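Local coordinates for HD domain protein (Enterococcus faecalis, PDB 4LRL), which probably hydrolyses deoxyribonucleoside triphosphates to deoxyribonucleosides and triphosphate as an allosterically regulated HD-domain phosphohydrolase, at residues 134-139 and 158-163; 144-147 and 152-155. One frame throughout, in Å; residues are numbered along the deposited sequence.

Contact 1: residues 134-139 and 158-163. With NI (nickel (II) ion), chain N.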
ATOM      1  N   HIS C 134      -7.034  23.613  16.905  1.00 35.60           N
ATOM      2  CA  HIS C 134      -6.209  23.133  18.034  1.00 36.35           C
ATOM      3  C   HIS C 134      -4.733  23.570  17.979  1.00 35.69           C
ATOM      4  O   HIS C 134      -4.098  23.728  19.003  1.00 36.15           O
ATOM      5  CB  HIS C 134      -6.335  21.606  18.233  1.00 35.65           C
ATOM      6  CG  HIS C 134      -5.535  20.794  17.253  1.00 37.26           C
ATOM      7  ND1 HIS C 134      -5.815  20.757  15.900  1.00 37.47           N
ATOM      8  CD2 HIS C 134      -4.460  19.988  17.436  1.00 37.78           C
ATOM      9  CE1 HIS C 134      -4.944  19.970  15.294  1.00 37.13           C
ATOM     10  NE2 HIS C 134      -4.109  19.492  16.201  1.00 37.24           N
ATOM     11  N   ASP C 135      -4.213  23.784  16.779  1.00 35.38           N
ATOM     12  CA  ASP C 135      -2.792  24.073  16.583  1.00 35.29           C
ATOM     13  C   ASP C 135      -2.560  25.457  15.993  1.00 35.98           C
ATOM     14  O   ASP C 135      -1.451  25.755  15.542  1.00 36.54           O
ATOM     15  CB  ASP C 135      -2.177  23.040  15.639  1.00 34.10           C
ATOM     16  CG  ASP C 135      -1.809  21.743  16.336  1.00 34.43           C
ATOM     17  OD1 ASP C 135      -1.716  21.697  17.590  1.00 33.98           O
ATOM     18  OD2 ASP C 135      -1.609  20.752  15.605  1.00 35.32           O
ATOM     19  N   VAL C 136      -3.591  26.296  15.996  1.00 36.37           N
ATOM     20  CA  VAL C 136      -3.524  27.594  15.335  1.00 37.11           C
ATOM     21  C   VAL C 136      -2.453  28.529  15.940  1.00 38.24           C
ATOM     22  O   VAL C 136      -1.947  29.399  15.259  1.00 38.03           O
ATOM     23  CB  VAL C 136      -4.935  28.258  15.246  1.00 37.94           C
ATOM     24  CG1 VAL C 136      -5.295  28.993  16.528  1.00 38.62           C
ATOM     25  CG2 VAL C 136      -5.022  29.177  14.049  1.00 38.33           C
ATOM     26  N   GLY C 137      -2.094  28.314  17.204  1.00 39.19           N
ATOM     27  CA  GLY C 137      -1.103  29.154  17.879  1.00 40.93           C
ATOM     28  C   GLY C 137       0.354  28.759  17.666  1.00 40.97           C
ATOM     29  O   GLY C 137       1.255  29.411  18.192  1.00 41.97           O
ATOM     30  N   HIS C 138       0.588  27.682  16.917  1.00 40.00           N
ATOM     31  CA  HIS C 138       1.947  27.269  16.574  1.00 39.86           C
ATOM     32  C   HIS C 138       2.574  28.258  15.596  1.00 40.24           C
ATOM     33  O   HIS C 138       1.936  28.651  14.616  1.00 40.21           O
ATOM     34  CB  HIS C 138       1.944  25.898  15.910  1.00 38.84           C
ATOM     35  CG  HIS C 138       1.839  24.745  16.862  1.00 39.48           C
ATOM     36  ND1 HIS C 138       2.858  24.392  17.722  1.00 40.45           N
ATOM     37  CD2 HIS C 138       0.860  23.827  17.041  1.00 38.98           C
ATOM     38  CE1 HIS C 138       2.501  23.319  18.406  1.00 40.40           C
ATOM     39  NE2 HIS C 138       1.293  22.955  18.011  1.00 39.17           N
ATOM     40  N   GLY C 139       3.818  28.654  15.868  1.00 40.44           N
ATOM     41  CA  GLY C 139       4.601  29.458  14.934  1.00 40.42           C
ATOM     42  C   GLY C 139       5.643  28.581  14.261  1.00 39.42           C
ATOM     43  O   GLY C 139       5.614  27.364  14.430  1.00 37.96           O
ATOM     44  N   VAL C 158      -5.240  30.187  22.366  1.00 45.78           N
ATOM     45  CA  VAL C 158      -6.343  30.748  23.139  1.00 47.78           C
ATOM     46  C   VAL C 158      -6.499  32.229  22.816  1.00 49.72           C
ATOM     47  O   VAL C 158      -7.618  32.712  22.639  1.00 51.04           O
ATOM     48  CB  VAL C 158      -6.149  30.524  24.669  1.00 48.85           C
ATOM     49  CG1 VAL C 158      -7.164  31.335  25.492  1.00 50.14           C
ATOM     50  CG2 VAL C 158      -6.235  29.040  24.999  1.00 46.85           C
ATOM     51  N   GLN C 159      -5.373  32.933  22.729  1.00 50.47           N
ATOM     52  CA  GLN C 159      -5.354  34.334  22.310  1.00 52.29           C
ATOM     53  C   GLN C 159      -6.044  34.545  20.961  1.00 51.69           C
ATOM     54  O   GLN C 159      -6.869  35.441  20.825  1.00 52.99           O
ATOM     55  CB  GLN C 159      -3.919  34.854  22.212  1.00 52.69           C
ATOM     56  CG  GLN C 159      -3.287  35.278  23.518  1.00 55.52           C
ATOM     57  CD  GLN C 159      -1.906  35.880  23.313  1.00 57.95           C
ATOM     58  OE1 GLN C 159      -1.673  36.631  22.362  1.00 58.73           O
ATOM     59  NE2 GLN C 159      -0.980  35.550  24.207  1.00 59.60           N
ATOM     60  N   ILE C 160      -5.698  33.721  19.973  1.00 49.50           N
ATOM     61  CA  ILE C 160      -6.234  33.867  18.618  1.00 48.93           C
ATOM     62  C   ILE C 160      -7.749  33.650  18.608  1.00 49.00           C
ATOM     63  O   ILE C 160      -8.494  34.300  17.861  1.00 49.81           O
ATOM     64  CB  ILE C 160      -5.544  32.889  17.641  1.00 47.18           C
ATOM     65  CG1 ILE C 160      -4.073  33.282  17.452  1.00 46.86           C
ATOM     66  CG2 ILE C 160      -6.282  32.838  16.292  1.00 46.88           C
ATOM     67  CD1 ILE C 160      -3.201  32.157  16.971  1.00 44.79           C
ATOM     68  N   ILE C 161      -8.190  32.739  19.459  1.00 47.94           N
ATOM     69  CA  ILE C 161      -9.591  32.402  19.559  1.00 48.04           C
ATOM     70  C   ILE C 161     -10.357  33.500  20.280  1.00 49.86           C
ATOM     71  O   ILE C 161     -11.473  33.830  19.891  1.00 50.62           O
ATOM     72  CB  ILE C 161      -9.784  31.047  20.272  1.00 47.01           C
ATOM     73  CG1 ILE C 161      -9.305  29.908  19.368  1.00 44.42           C
ATOM     74  CG2 ILE C 161     -11.248  30.849  20.690  1.00 47.88           C
ATOM     75  CD1 ILE C 161      -9.151  28.577  20.074  1.00 43.85           C
ATOM     76  N   THR C 162      -9.743  34.072  21.311  1.00 50.81           N
ATOM     77  CA  THR C 162     -10.432  35.019  22.189  1.00 53.01           C
ATOM     78  C   THR C 162     -10.132  36.504  21.908  1.00 54.74           C
ATOM     79  O   THR C 162     -10.716  37.379  22.542  1.00 56.55           O
ATOM     80  CB  THR C 162     -10.170  34.688  23.681  1.00 53.55           C
ATOM     81  OG1 THR C 162      -8.771  34.789  23.956  1.00 53.37           O
ATOM     82  CG2 THR C 162     -10.638  33.267  24.017  1.00 51.63           C
ATOM     83  N   SER C 163      -9.247  36.786  20.950  1.00 54.24           N
ATOM     84  CA  SER C 163      -8.870  38.175  20.625  1.00 56.31           C
ATOM     85  C   SER C 163      -9.643  38.725  19.426  1.00 56.95           C
ATOM     86  O   SER C 163      -9.600  38.149  18.336  1.00 55.44           O
ATOM     87  CB  SER C 163      -7.363  38.326  20.374  1.00 55.74           C
ATOM     88  OG  SER C 163      -6.601  37.828  21.460  1.00 55.88           O
TER
HETATM   89 NI    NI N 501      -2.065  18.653  16.238  1.00 46.05          NI
HETATM   90  O   HOH W   1      -0.959  18.943  18.049  1.00 39.79           O
HETATM   91  O   HOH W   2       0.294  18.324  15.828  1.00 40.16           O

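Contact 2: residues 144-147 and 152-155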
ATOM      1  N   THR C 144      11.670  24.863  18.931  1.00 41.98           N
ATOM      2  CA  THR C 144      12.893  25.660  18.990  1.00 43.28           C
ATOM      3  C   THR C 144      12.567  27.109  19.340  1.00 44.56           C
ATOM      4  O   THR C 144      13.232  27.729  20.165  1.00 45.75           O
ATOM      5  CB  THR C 144      13.640  25.629  17.644  1.00 42.80           C
ATOM      6  OG1 THR C 144      13.800  24.278  17.220  1.00 41.37           O
ATOM      7  CG2 THR C 144      15.006  26.273  17.761  1.00 43.93           C
ATOM      8  N   PHE C 145      11.522  27.627  18.702  1.00 44.41           N
ATOM      9  CA  PHE C 145      11.095  29.005  18.880  1.00 45.94           C
ATOM     10  C   PHE C 145      10.698  29.316  20.329  1.00 47.36           C
ATOM     11  O   PHE C 145      11.038  30.383  20.858  1.00 48.96           O
ATOM     12  CB  PHE C 145       9.944  29.319  17.924  1.00 44.85           C
ATOM     13  CG  PHE C 145       9.797  30.774  17.624  1.00 46.32           C
ATOM     14  CD1 PHE C 145      10.449  31.339  16.529  1.00 46.09           C
ATOM     15  CD2 PHE C 145       9.014  31.590  18.440  1.00 47.29           C
ATOM     16  CE1 PHE C 145      10.324  32.699  16.254  1.00 47.99           C
ATOM     17  CE2 PHE C 145       8.883  32.952  18.173  1.00 49.14           C
ATOM     18  CZ  PHE C 145       9.545  33.509  17.082  1.00 49.35           C
ATOM     19  N   GLU C 146      10.000  28.382  20.973  1.00 46.84           N
ATOM     20  CA  GLU C 146       9.571  28.584  22.360  1.00 48.65           C
ATOM     21  C   GLU C 146      10.734  28.537  23.334  1.00 49.89           C
ATOM     22  O   GLU C 146      10.716  29.222  24.352  1.00 51.39           O
ATOM     23  CB  GLU C 146       8.486  27.583  22.761  1.00 47.77           C
ATOM     24  CG  GLU C 146       7.231  27.699  21.903  1.00 49.04           C
ATOM     25  CD  GLU C 146       6.184  26.632  22.179  1.00 50.80           C
ATOM     26  OE1 GLU C 146       5.138  26.672  21.503  1.00 51.14           O
ATOM     27  OE2 GLU C 146       6.392  25.767  23.063  1.00 52.64           O
ATOM     28  N   HIS C 147      11.747  27.731  23.021  1.00 49.51           N
ATOM     29  CA  HIS C 147      12.933  27.669  23.870  1.00 51.18           C
ATOM     30  C   HIS C 147      13.692  29.000  23.882  1.00 52.79           C
ATOM     31  O   HIS C 147      14.090  29.476  24.946  1.00 54.91           O
ATOM     32  CB  HIS C 147      13.858  26.512  23.461  1.00 50.40           C
ATOM     33  CG  HIS C 147      15.135  26.457  24.247  1.00 52.78           C
ATOM     34  ND1 HIS C 147      16.375  26.632  23.670  1.00 53.03           N
ATOM     35  CD2 HIS C 147      15.359  26.269  25.570  1.00 54.28           C
ATOM     36  CE1 HIS C 147      17.309  26.540  24.600  1.00 55.28           C
ATOM     37  NE2 HIS C 147      16.719  26.327  25.763  1.00 56.44           N
ATOM     38  N   ASN C 152       4.503  30.461  23.988  1.00 52.82           N
ATOM     39  CA  ASN C 152       3.745  29.266  24.352  1.00 51.70           C
ATOM     40  C   ASN C 152       2.567  29.144  23.392  1.00 49.96           C
ATOM     41  O   ASN C 152       1.704  30.023  23.350  1.00 50.84           O
ATOM     42  CB  ASN C 152       3.266  29.357  25.812  1.00 53.60           C
ATOM     43  CG  ASN C 152       2.410  28.167  26.231  1.00 53.35           C
ATOM     44  OD1 ASN C 152       1.420  27.835  25.585  1.00 54.87           O
ATOM     45  ND2 ASN C 152       2.785  27.531  27.327  1.00 55.28           N
ATOM     46  N   HIS C 153       2.538  28.063  22.619  1.00 47.69           N
ATOM     47  CA  HIS C 153       1.600  27.957  21.501  1.00 45.94           C
ATOM     48  C   HIS C 153       0.141  27.748  21.946  1.00 45.38           C
ATOM     49  O   HIS C 153      -0.789  28.239  21.290  1.00 44.89           O
ATOM     50  CB  HIS C 153       2.053  26.891  20.494  1.00 44.10           C
ATOM     51  CG  HIS C 153       1.968  25.488  21.011  1.00 44.14           C
ATOM     52  ND1 HIS C 153       2.979  24.896  21.739  1.00 45.02           N
ATOM     53  CD2 HIS C 153       0.993  24.555  20.897  1.00 42.87           C
ATOM     54  CE1 HIS C 153       2.630  23.660  22.053  1.00 43.34           C
ATOM     55  NE2 HIS C 153       1.428  23.430  21.552  1.00 42.42           N
ATOM     56  N   GLU C 154      -0.053  27.033  23.054  1.00 44.89           N
ATOM     57  CA  GLU C 154      -1.387  26.908  23.633  1.00 44.69           C
ATOM     58  C   GLU C 154      -1.921  28.276  24.086  1.00 45.50           C
ATOM     59  O   GLU C 154      -3.052  28.639  23.752  1.00 45.21           O
ATOM     60  CB  GLU C 154      -1.432  25.887  24.773  1.00 45.06           C
ATOM     61  CG  GLU C 154      -2.843  25.763  25.358  1.00 48.25           C
ATOM     62  CD  GLU C 154      -3.023  24.619  26.333  1.00 50.30           C
ATOM     63  OE1 GLU C 154      -3.019  23.445  25.887  1.00 49.88           O
ATOM     64  OE2 GLU C 154      -3.203  24.907  27.538  1.00 50.85           O
ATOM     65  N   ALA C 155      -1.108  29.041  24.818  1.00 45.93           N
ATOM     66  CA  ALA C 155      -1.493  30.401  25.199  1.00 47.44           C
ATOM     67  C   ALA C 155      -1.878  31.234  23.970  1.00 46.85           C
ATOM     68  O   ALA C 155      -2.886  31.933  23.983  1.00 47.85           O
ATOM     69  CB  ALA C 155      -0.382  31.091  26.000  1.00 48.71           C
TER

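Contact 1: residues 134-139 and 158-163
V136 and I160 reach toward each other tip to tip and join the HD motif loop, which carries the paired metal ligands H134 and D135, to the helix 153-162 of the HD domain. The methyl CG1 of V136 approaches CD1 of I160 at 3.8 Å, and CG2 of the isoleucine flanks the same methyl. V136 can offer CG1 because this branch sits between its backbone N and carbonyl carbon (chi1 84°), pointing at the helix. The end of I160 is shared: besides meeting the valine, CD1 rests 3.8 Å from CA of G137 and packs against the carbonyl oxygen of V136. With no side chain on G137, the isoleucine methyl lies directly against the main chain of the turn. The contact is buried and made by van der Waals packing, and L314 and L318 of helix 314-318 extend it around I160.

The turn itself is a type I beta turn from D135 to H138, closed by the bond from H138 N to D135 O. It presents V136 and G137 to the helix, while H134 leaves the backbone away from it. H134 NE2 and D135 OD2 bind the nickel ion, each at 2.2 Å, with H90, D207 and two waters completing the site. The carboxylate carbon of D135 lies over one face of the H134 ring, offset toward its rim, as the two neighbouring ligands converge on one ion. The bond from H134 ND1 to A131 O and that from NE2 to nickel together set the rotation of the imidazole. The second carboxylate oxygen of D135, OD1, takes a weak hydrogen bond from H138 NE2 and accepts from one of the two nickel-bound waters (D135 OD1 to water O 2.9 Å).

Contact 2: residues 144-147 and 152-155
Two consecutive helices of the HD domain, 142-149 and 153-162, joined by a short loop, are bridged by a histidine-carboxylate hydrogen bond between H153 and E146. H153 ND1 donates to E146 OE1 at 2.8 Å, with an N-H...O angle of 145°. The oxygen receives it through its syn lone pair, on the side of OE2, and lies close to the plane of the imidazole. Carboxylate and ring are themselves nearly coplanar, their planes only 18° apart, so the glutamate meets the edge of the ring rather than a face.

E146 bridges the gap between the helices with a chain that is extended beyond CG, its carboxylate carried to the first turn of the second helix. H153 folds its ring back over its own backbone, CG lying between N and the carbonyl carbon (chi1 69°), and this brings ND1 to the same side as the main-chain N. OE1 consequently also takes a weak bond from H153 N at 3.2 Å. A further weak bond comes from S142 OG, so this oxygen has one good donor, H153 ND1, and two weak ones.

N152 occupies the N-cap of helix 153-162. It starts off away from E146, and its OD1 accepts from A155 N at 2.9 Å in a nearly straight bond. E146 OE1 and N152 OD1 thus address different amides, the former that of the first helical residue, H153, and the latter that of A155. The result is an asparagine N-cap on helix 153-162 beside a histidine-carboxylate hydrogen bond, close to the metal site of the HD domain.

Both contacts use helix 153-162: contact 2 holds its N-terminal end to helix 142-149, and contact 1 packs its later turns against the metal loop. Their centres are 11 Å apart, and they meet where the rings of H138 and H153 stack, with H138 CE1 3.2 Å from H153 CD2. CB of H153 also lies 3.5 Å from G137 O. E146, H153, H138 and D135 thus lie in a row of contacts (hydrogen bond, ring stack, weak hydrogen bond) that ends at a nickel ligand. The side chain of H153 is about 8 Å from the nickel, whereas that of V136 is about 13 Å from a bound dGTP.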